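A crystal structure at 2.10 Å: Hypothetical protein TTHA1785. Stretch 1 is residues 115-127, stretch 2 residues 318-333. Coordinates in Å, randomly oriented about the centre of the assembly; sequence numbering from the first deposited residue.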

ATOM      1  N   ALA A 115     -15.690  -5.982  -3.497  1.00 26.12           N
ATOM      2  CA  ALA A 115     -17.015  -5.386  -3.364  1.00 26.84           C
ATOM      3  C   ALA A 115     -18.028  -6.430  -3.826  1.00 27.08           C
ATOM      4  O   ALA A 115     -17.892  -6.974  -4.919  1.00 28.56           O
ATOM      5  CB  ALA A 115     -17.112  -4.135  -4.235  1.00 23.93           C
ATOM      6  N   SER A 116     -19.047  -6.701  -3.019  1.00 28.21           N
ATOM      7  CA  SER A 116     -20.031  -7.724  -3.377  1.00 32.15           C
ATOM      8  C   SER A 116     -21.422  -7.180  -3.717  1.00 34.64           C
ATOM      9  O   SER A 116     -21.666  -5.975  -3.614  1.00 34.14           O
ATOM     10  CB  SER A 116     -20.192  -8.704  -2.224  1.00 32.23           C
ATOM     11  OG  SER A 116     -20.966  -8.101  -1.198  1.00 37.57           O
ATOM     12  N   HIS A 117     -22.314  -8.084  -4.130  1.00 33.24           N
ATOM     13  CA  HIS A 117     -23.704  -7.738  -4.441  1.00 36.85           C
ATOM     14  C   HIS A 117     -24.562  -7.822  -3.178  1.00 33.78           C
ATOM     15  O   HIS A 117     -25.723  -7.437  -3.194  1.00 35.02           O
ATOM     16  CB  HIS A 117     -24.303  -8.710  -5.461  1.00 40.65           C
ATOM     17  CG  HIS A 117     -23.808  -8.513  -6.853  1.00 45.02           C
ATOM     18  ND1 HIS A 117     -23.819  -9.521  -7.794  1.00 48.24           N
ATOM     19  CD2 HIS A 117     -23.315  -7.418  -7.478  1.00 48.33           C
ATOM     20  CE1 HIS A 117     -23.353  -9.055  -8.940  1.00 48.94           C
ATOM     21  NE2 HIS A 117     -23.040  -7.782  -8.776  1.00 49.45           N
ATOM     22  N   LEU A 118     -23.989  -8.323  -2.090  1.00 32.15           N
ATOM     23  CA  LEU A 118     -24.720  -8.493  -0.839  1.00 31.35           C
ATOM     24  C   LEU A 118     -24.853  -7.248   0.023  1.00 32.12           C
ATOM     25  O   LEU A 118     -24.005  -6.361   0.017  1.00 29.93           O
ATOM     26  CB  LEU A 118     -24.077  -9.609  -0.011  1.00 30.49           C
ATOM     27  CG  LEU A 118     -24.115 -10.995  -0.655  1.00 33.76           C
ATOM     28  CD1 LEU A 118     -23.076 -11.919  -0.029  1.00 32.64           C
ATOM     29  CD2 LEU A 118     -25.516 -11.565  -0.506  1.00 34.62           C
ATOM     30  N   THR A 119     -25.944  -7.182   0.770  1.00 32.17           N
ATOM     31  CA  THR A 119     -26.182  -6.054   1.644  1.00 31.34           C
ATOM     32  C   THR A 119     -26.047  -6.578   3.061  1.00 30.88           C
ATOM     33  O   THR A 119     -26.069  -7.792   3.283  1.00 29.87           O
ATOM     34  CB  THR A 119     -27.586  -5.467   1.417  1.00 32.23           C
ATOM     35  OG1 THR A 119     -28.583  -6.423   1.813  1.00 32.48           O
ATOM     36  CG2 THR A 119     -27.768  -5.136  -0.061  1.00 32.36           C
ATOM     37  N   LEU A 120     -25.884  -5.671   4.010  1.00 29.85           N
ATOM     38  CA  LEU A 120     -25.737  -6.047   5.400  1.00 32.71           C
ATOM     39  C   LEU A 120     -26.825  -7.055   5.820  1.00 35.49           C
ATOM     40  O   LEU A 120     -26.537  -8.085   6.435  1.00 35.84           O
ATOM     41  CB  LEU A 120     -25.827  -4.796   6.266  1.00 32.65           C
ATOM     42  CG  LEU A 120     -24.881  -4.607   7.459  1.00 36.54           C
ATOM     43  CD1 LEU A 120     -25.582  -3.714   8.466  1.00 31.70           C
ATOM     44  CD2 LEU A 120     -24.504  -5.932   8.103  1.00 34.68           C
ATOM     45  N   GLU A 121     -28.072  -6.752   5.474  1.00 37.02           N
ATOM     46  CA  GLU A 121     -29.207  -7.604   5.827  1.00 39.31           C
ATOM     47  C   GLU A 121     -29.034  -9.051   5.380  1.00 39.97           C
ATOM     48  O   GLU A 121     -29.452  -9.978   6.079  1.00 39.18           O
ATOM     49  CB  GLU A 121     -30.506  -7.044   5.231  1.00 38.20           C
ATOM     50  CG  GLU A 121     -30.929  -5.663   5.758  1.00 42.17           C
ATOM     51  CD  GLU A 121     -30.109  -4.510   5.192  1.00 44.36           C
ATOM     52  OE1 GLU A 121     -29.619  -4.635   4.050  1.00 47.06           O
ATOM     53  OE2 GLU A 121     -29.965  -3.474   5.878  1.00 44.62           O
ATOM     54  N   ASP A 122     -28.414  -9.237   4.219  1.00 42.07           N
ATOM     55  CA  ASP A 122     -28.193 -10.565   3.659  1.00 42.33           C
ATOM     56  C   ASP A 122     -27.101 -11.332   4.373  1.00 42.28           C
ATOM     57  O   ASP A 122     -27.122 -12.561   4.423  1.00 43.68           O
ATOM     58  CB  ASP A 122     -27.789 -10.460   2.192  1.00 45.74           C
ATOM     59  CG  ASP A 122     -28.847  -9.804   1.336  1.00 50.25           C
ATOM     60  OD1 ASP A 122     -28.471  -9.214   0.293  1.00 51.94           O
ATOM     61  OD2 ASP A 122     -30.049  -9.891   1.694  1.00 52.19           O
ATOM     62  N   LEU A 123     -26.151 -10.605   4.939  1.00 41.03           N
ATOM     63  CA  LEU A 123     -25.002 -11.230   5.580  1.00 40.33           C
ATOM     64  C   LEU A 123     -25.123 -11.585   7.057  1.00 39.45           C
ATOM     65  O   LEU A 123     -24.744 -12.683   7.473  1.00 39.47           O
ATOM     66  CB  LEU A 123     -23.782 -10.328   5.409  1.00 40.91           C
ATOM     67  CG  LEU A 123     -22.483 -10.982   5.848  1.00 42.51           C
ATOM     68  CD1 LEU A 123     -21.915 -11.696   4.639  1.00 45.41           C
ATOM     69  CD2 LEU A 123     -21.498  -9.949   6.363  1.00 43.07           C
ATOM     70  N   LEU A 124     -25.629 -10.641   7.837  1.00 36.83           N
ATOM     71  CA  LEU A 124     -25.769 -10.794   9.269  1.00 38.32           C
ATOM     72  C   LEU A 124     -26.238 -12.161   9.757  1.00 38.71           C
ATOM     73  O   LEU A 124     -25.635 -12.738  10.657  1.00 37.95           O
ATOM     74  CB  LEU A 124     -26.685  -9.690   9.801  1.00 38.41           C
ATOM     75  CG  LEU A 124     -26.079  -8.757  10.852  1.00 40.73           C
ATOM     76  CD1 LEU A 124     -24.629  -8.458  10.516  1.00 41.14           C
ATOM     77  CD2 LEU A 124     -26.892  -7.473  10.919  1.00 41.22           C
ATOM     78  N   PRO A 125     -27.310 -12.708   9.169  1.00 40.18           N
ATOM     79  CA  PRO A 125     -27.745 -14.023   9.662  1.00 40.58           C
ATOM     80  C   PRO A 125     -26.757 -15.189   9.481  1.00 41.04           C
ATOM     81  O   PRO A 125     -26.934 -16.255  10.082  1.00 39.60           O
ATOM     82  CB  PRO A 125     -29.088 -14.238   8.950  1.00 38.98           C
ATOM     83  CG  PRO A 125     -28.982 -13.394   7.708  1.00 41.52           C
ATOM     84  CD  PRO A 125     -28.250 -12.162   8.172  1.00 40.29           C
ATOM     85  N   ARG A 126     -25.710 -14.987   8.676  1.00 41.02           N
ATOM     86  CA  ARG A 126     -24.709 -16.035   8.454  1.00 41.00           C
ATOM     87  C   ARG A 126     -23.323 -15.575   8.899  1.00 40.46           C
ATOM     88  O   ARG A 126     -22.303 -16.173   8.546  1.00 36.64           O
ATOM     89  CB  ARG A 126     -24.645 -16.416   6.976  1.00 43.35           C
ATOM     90  CG  ARG A 126     -25.993 -16.648   6.324  1.00 45.72           C
ATOM     91  CD  ARG A 126     -25.804 -17.374   5.014  1.00 47.38           C
ATOM     92  NE  ARG A 126     -26.856 -17.069   4.055  1.00 46.25           N
ATOM     93  CZ  ARG A 126     -26.935 -17.622   2.853  1.00 48.51           C
ATOM     94  NH1 ARG A 126     -27.919 -17.290   2.027  1.00 51.76           N
ATOM     95  NH2 ARG A 126     -26.035 -18.516   2.477  1.00 47.71           N
ATOM     96  N   GLN A 127     -23.305 -14.498   9.670  1.00 40.09           N
ATOM     97  CA  GLN A 127     -22.078 -13.901  10.173  1.00 41.03           C
ATOM     98  C   GLN A 127     -21.135 -14.909  10.841  1.00 41.40           C
ATOM     99  O   GLN A 127     -19.919 -14.904  10.607  1.00 40.94           O
ATOM    100  CB  GLN A 127     -22.447 -12.784  11.147  1.00 41.50           C
ATOM    101  CG  GLN A 127     -21.282 -12.087  11.771  1.00 45.21           C
ATOM    102  CD  GLN A 127     -21.705 -10.884  12.592  1.00 44.88           C
ATOM    103  OE1 GLN A 127     -22.682 -10.936  13.342  1.00 43.54           O
ATOM    104  NE2 GLN A 127     -20.959  -9.798  12.464  1.00 45.26           N
ATOM    105  N   ALA A 318     -14.915 -19.091   0.855  1.00 32.10           N
ATOM    106  CA  ALA A 318     -15.569 -19.055   2.147  1.00 33.13           C
ATOM    107  C   ALA A 318     -17.023 -18.592   2.020  1.00 34.82           C
ATOM    108  O   ALA A 318     -17.903 -19.142   2.674  1.00 34.25           O
ATOM    109  CB  ALA A 318     -14.802 -18.149   3.099  1.00 32.65           C
ATOM    110  N   PHE A 319     -17.293 -17.598   1.176  1.00 35.11           N
ATOM    111  CA  PHE A 319     -18.673 -17.128   1.036  1.00 35.13           C
ATOM    112  C   PHE A 319     -19.533 -18.250   0.472  1.00 35.78           C
ATOM    113  O   PHE A 319     -20.627 -18.520   0.966  1.00 35.88           O
ATOM    114  CB  PHE A 319     -18.755 -15.899   0.121  1.00 33.99           C
ATOM    115  CG  PHE A 319     -18.504 -14.587   0.830  1.00 33.06           C
ATOM    116  CD1 PHE A 319     -19.530 -13.660   0.982  1.00 34.01           C
ATOM    117  CD2 PHE A 319     -17.243 -14.275   1.333  1.00 33.09           C
ATOM    118  CE1 PHE A 319     -19.307 -12.426   1.629  1.00 31.97           C
ATOM    119  CE2 PHE A 319     -17.012 -13.050   1.980  1.00 33.82           C
ATOM    120  CZ  PHE A 319     -18.046 -12.129   2.126  1.00 32.90           C
ATOM    121  N   GLU A 320     -19.017 -18.915  -0.551  1.00 35.20           N
ATOM    122  CA  GLU A 320     -19.729 -20.010  -1.184  1.00 38.34           C
ATOM    123  C   GLU A 320     -19.952 -21.193  -0.223  1.00 39.13           C
ATOM    124  O   GLU A 320     -21.015 -21.803  -0.218  1.00 38.89           O
ATOM    125  CB  GLU A 320     -18.957 -20.455  -2.427  1.00 37.53           C
ATOM    126  CG  GLU A 320     -19.045 -19.461  -3.553  1.00 40.01           C
ATOM    127  CD  GLU A 320     -17.899 -19.568  -4.532  1.00 41.19           C
ATOM    128  OE1 GLU A 320     -17.202 -20.604  -4.513  1.00 41.58           O
ATOM    129  OE2 GLU A 320     -17.701 -18.613  -5.322  1.00 41.02           O
ATOM    130  N   LYS A 321     -18.953 -21.499   0.596  1.00 40.29           N
ATOM    131  CA  LYS A 321     -19.052 -22.595   1.550  1.00 41.59           C
ATOM    132  C   LYS A 321     -20.240 -22.394   2.501  1.00 41.35           C
ATOM    133  O   LYS A 321     -20.872 -23.361   2.925  1.00 40.22           O
ATOM    134  CB  LYS A 321     -17.740 -22.702   2.344  1.00 45.04           C
ATOM    135  CG  LYS A 321     -17.471 -24.059   2.982  1.00 49.05           C
ATOM    136  CD  LYS A 321     -18.340 -24.276   4.199  1.00 55.08           C
ATOM    137  CE  LYS A 321     -18.069 -25.625   4.851  1.00 57.43           C
ATOM    138  NZ  LYS A 321     -18.995 -25.868   6.002  1.00 59.04           N
ATOM    139  N   VAL A 322     -20.558 -21.144   2.828  1.00 39.36           N
ATOM    140  CA  VAL A 322     -21.669 -20.880   3.736  1.00 38.53           C
ATOM    141  C   VAL A 322     -22.998 -20.602   3.044  1.00 38.97           C
ATOM    142  O   VAL A 322     -23.948 -20.153   3.687  1.00 38.64           O
ATOM    143  CB  VAL A 322     -21.370 -19.715   4.691  1.00 38.29           C
ATOM    144  CG1 VAL A 322     -20.173 -20.071   5.580  1.00 36.61           C
ATOM    145  CG2 VAL A 322     -21.103 -18.448   3.894  1.00 36.47           C
ATOM    146  N   GLY A 323     -23.065 -20.844   1.737  1.00 37.36           N
ATOM    147  CA  GLY A 323     -24.326 -20.659   1.044  1.00 36.93           C
ATOM    148  C   GLY A 323     -24.486 -19.570   0.005  1.00 37.17           C
ATOM    149  O   GLY A 323     -25.479 -19.573  -0.717  1.00 34.91           O
ATOM    150  N   PHE A 324     -23.546 -18.634  -0.079  1.00 35.80           N
ATOM    151  CA  PHE A 324     -23.671 -17.579  -1.073  1.00 35.14           C
ATOM    152  C   PHE A 324     -23.025 -18.044  -2.365  1.00 36.05           C
ATOM    153  O   PHE A 324     -21.805 -18.219  -2.423  1.00 36.92           O
ATOM    154  CB  PHE A 324     -22.992 -16.291  -0.597  1.00 33.79           C
ATOM    155  CG  PHE A 324     -23.612 -15.694   0.626  1.00 33.91           C
ATOM    156  CD1 PHE A 324     -23.013 -15.845   1.869  1.00 33.98           C
ATOM    157  CD2 PHE A 324     -24.793 -14.973   0.538  1.00 34.79           C
ATOM    158  CE1 PHE A 324     -23.577 -15.286   3.007  1.00 32.70           C
ATOM    159  CE2 PHE A 324     -25.371 -14.405   1.671  1.00 35.28           C
ATOM    160  CZ  PHE A 324     -24.761 -14.562   2.913  1.00 34.27           C
ATOM    161  N   THR A 325     -23.840 -18.236  -3.402  1.00 35.76           N
ATOM    162  CA  THR A 325     -23.334 -18.675  -4.696  1.00 35.91           C
ATOM    163  C   THR A 325     -22.555 -17.540  -5.357  1.00 36.84           C
ATOM    164  O   THR A 325     -22.661 -16.389  -4.946  1.00 35.61           O
ATOM    165  CB  THR A 325     -24.482 -19.063  -5.650  1.00 36.76           C
ATOM    166  OG1 THR A 325     -25.313 -17.918  -5.875  1.00 37.88           O
ATOM    167  CG2 THR A 325     -25.330 -20.193  -5.051  1.00 39.67           C
ATOM    168  N   PRO A 326     -21.774 -17.852  -6.400  1.00 37.57           N
ATOM    169  CA  PRO A 326     -21.007 -16.812  -7.079  1.00 39.53           C
ATOM    170  C   PRO A 326     -21.892 -15.673  -7.558  1.00 40.43           C
ATOM    171  O   PRO A 326     -21.487 -14.517  -7.525  1.00 38.48           O
ATOM    172  CB  PRO A 326     -20.347 -17.568  -8.229  1.00 38.90           C
ATOM    173  CG  PRO A 326     -20.052 -18.884  -7.606  1.00 38.09           C
ATOM    174  CD  PRO A 326     -21.371 -19.185  -6.882  1.00 39.18           C
ATOM    175  N   ARG A 327     -23.105 -15.987  -7.997  1.00 43.03           N
ATOM    176  CA  ARG A 327     -23.980 -14.922  -8.459  1.00 45.77           C
ATOM    177  C   ARG A 327     -24.620 -14.189  -7.285  1.00 44.33           C
ATOM    178  O   ARG A 327     -25.055 -13.056  -7.430  1.00 44.79           O
ATOM    179  CB  ARG A 327     -25.031 -15.454  -9.457  1.00 49.69           C
ATOM    180  CG  ARG A 327     -26.140 -16.330  -8.910  1.00 56.21           C
ATOM    181  CD  ARG A 327     -26.748 -17.174 -10.052  1.00 62.36           C
ATOM    182  NE  ARG A 327     -26.898 -16.411 -11.297  1.00 65.76           N
ATOM    183  CZ  ARG A 327     -27.195 -16.941 -12.487  1.00 67.48           C
ATOM    184  NH1 ARG A 327     -27.305 -16.151 -13.553  1.00 67.44           N
ATOM    185  NH2 ARG A 327     -27.380 -18.254 -12.623  1.00 65.15           N
ATOM    186  N   ASP A 328     -24.651 -14.820  -6.114  1.00 43.11           N
ATOM    187  CA  ASP A 328     -25.203 -14.162  -4.931  1.00 41.63           C
ATOM    188  C   ASP A 328     -24.188 -13.138  -4.417  1.00 39.42           C
ATOM    189  O   ASP A 328     -24.501 -11.958  -4.237  1.00 37.08           O
ATOM    190  CB  ASP A 328     -25.452 -15.142  -3.773  1.00 42.05           C
ATOM    191  CG  ASP A 328     -26.703 -15.987  -3.951  1.00 46.39           C
ATOM    192  OD1 ASP A 328     -27.734 -15.455  -4.419  1.00 47.37           O
ATOM    193  OD2 ASP A 328     -26.654 -17.186  -3.592  1.00 47.32           O
ATOM    194  N   HIS A 329     -22.967 -13.599  -4.169  1.00 36.80           N
ATOM    195  CA  HIS A 329     -21.972 -12.701  -3.607  1.00 35.56           C
ATOM    196  C   HIS A 329     -21.311 -11.759  -4.593  1.00 34.70           C
ATOM    197  O   HIS A 329     -20.974 -10.645  -4.229  1.00 38.28           O
ATOM    198  CB  HIS A 329     -20.930 -13.487  -2.791  1.00 33.75           C
ATOM    199  CG  HIS A 329     -20.019 -14.360  -3.601  1.00 33.78           C
ATOM    200  ND1 HIS A 329     -19.156 -13.862  -4.554  1.00 33.85           N
ATOM    201  CD2 HIS A 329     -19.772 -15.691  -3.533  1.00 33.98           C
ATOM    202  CE1 HIS A 329     -18.415 -14.846  -5.034  1.00 33.00           C
ATOM    203  NE2 HIS A 329     -18.768 -15.966  -4.431  1.00 32.75           N
ATOM    204  N   GLY A 330     -21.157 -12.190  -5.841  1.00 33.48           N
ATOM    205  CA  GLY A 330     -20.525 -11.350  -6.847  1.00 32.08           C
ATOM    206  C   GLY A 330     -19.328 -10.558  -6.338  1.00 31.14           C
ATOM    207  O   GLY A 330     -19.223  -9.372  -6.627  1.00 29.03           O
ATOM    208  N   LEU A 331     -18.433 -11.210  -5.590  1.00 30.20           N
ATOM    209  CA  LEU A 331     -17.244 -10.558  -5.039  1.00 31.62           C
ATOM    210  C   LEU A 331     -16.209 -10.159  -6.100  1.00 31.36           C
ATOM    211  O   LEU A 331     -15.416 -10.978  -6.559  1.00 32.20           O
ATOM    212  CB  LEU A 331     -16.594 -11.469  -3.996  1.00 30.07           C
ATOM    213  CG  LEU A 331     -17.279 -11.440  -2.624  1.00 29.29           C
ATOM    214  CD1 LEU A 331     -16.988 -12.726  -1.845  1.00 27.52           C
ATOM    215  CD2 LEU A 331     -16.793 -10.205  -1.860  1.00 25.97           C
ATOM    216  N   ARG A 332     -16.218  -8.893  -6.490  1.00 31.24           N
ATOM    217  CA  ARG A 332     -15.279  -8.438  -7.501  1.00 31.87           C
ATOM    218  C   ARG A 332     -14.204  -7.591  -6.866  1.00 29.03           C
ATOM    219  O   ARG A 332     -14.414  -7.028  -5.792  1.00 27.63           O
ATOM    220  CB  ARG A 332     -15.993  -7.602  -8.566  1.00 37.13           C
ATOM    221  CG  ARG A 332     -17.179  -8.287  -9.228  1.00 44.60           C
ATOM    222  CD  ARG A 332     -17.767  -7.376 -10.289  1.00 50.96           C
ATOM    223  NE  ARG A 332     -19.107  -7.780 -10.705  1.00 56.58           N
ATOM    224  CZ  ARG A 332     -19.870  -7.059 -11.524  1.00 59.93           C
ATOM    225  NH1 ARG A 332     -21.085  -7.487 -11.859  1.00 59.32           N
ATOM    226  NH2 ARG A 332     -19.412  -5.902 -12.008  1.00 60.46           N
ATOM    227  N   VAL A 333     -13.054  -7.504  -7.533  1.00 26.29           N
ATOM    228  CA  VAL A 333     -11.970  -6.677  -7.046  1.00 24.87           C
ATOM    229  C   VAL A 333     -12.316  -5.223  -7.409  1.00 26.83           C
ATOM    230  O   VAL A 333     -12.427  -4.883  -8.590  1.00 26.08           O
ATOM    231  CB  VAL A 333     -10.632  -7.059  -7.716  1.00 24.69           C
ATOM    232  CG1 VAL A 333      -9.534  -6.108  -7.265  1.00 23.57           C
ATOM    233  CG2 VAL A 333     -10.263  -8.531  -7.356  1.00 20.91           C
TER
HETATM  234  O   HOH W   1     -27.673 -16.627  -0.591  1.00 52.78           O

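How do the two backbones pair? Ala115 and Arg332 form an antiparallel hydrogen-bonded pair: Ala115 N donates to Arg332 O at 2.8 Å, and Arg332 N returns a bond to Ala115 O at 3.0 Å, so all four polar atoms are satisfied. Farther along, His117 N donates to His329 O (2.9 Å).

What satisfies the Arg126 guanidinium? Its NH2 donates to Val322 O at 2.9 Å, nearly in the guanidinium plane, while NH1 reaches a water, weakly bound, that also bonds weakly to Asp328 OD2. The flat group stacks on Phe324, with Arg126 CZ 3.9 Å from the ring centroid, a cation-pi contact. Gly323 leaves room here; a CB would fall 2.0 Å from Arg126 NH2.

What fills the other face of Phe324? Leu118 CD1 lies 3.8 Å from the ring centroid of Phe324, so the buried ring is held between aliphatic and cationic partners. Leu123 CD1 extends the apolar cluster to Phe319 CE1 at 4.0 Å.

How is the turn toward the strand held? His329 ND1 accepts from Leu331 N (2.9 Å), and its NE2 donates to Glu320 OE2 (3.0 Å), satisfying both imidazole nitrogens. Gly330, with positive phi, places its CA over the His117 ring; a CB would come 2.4 Å from His117 ND1.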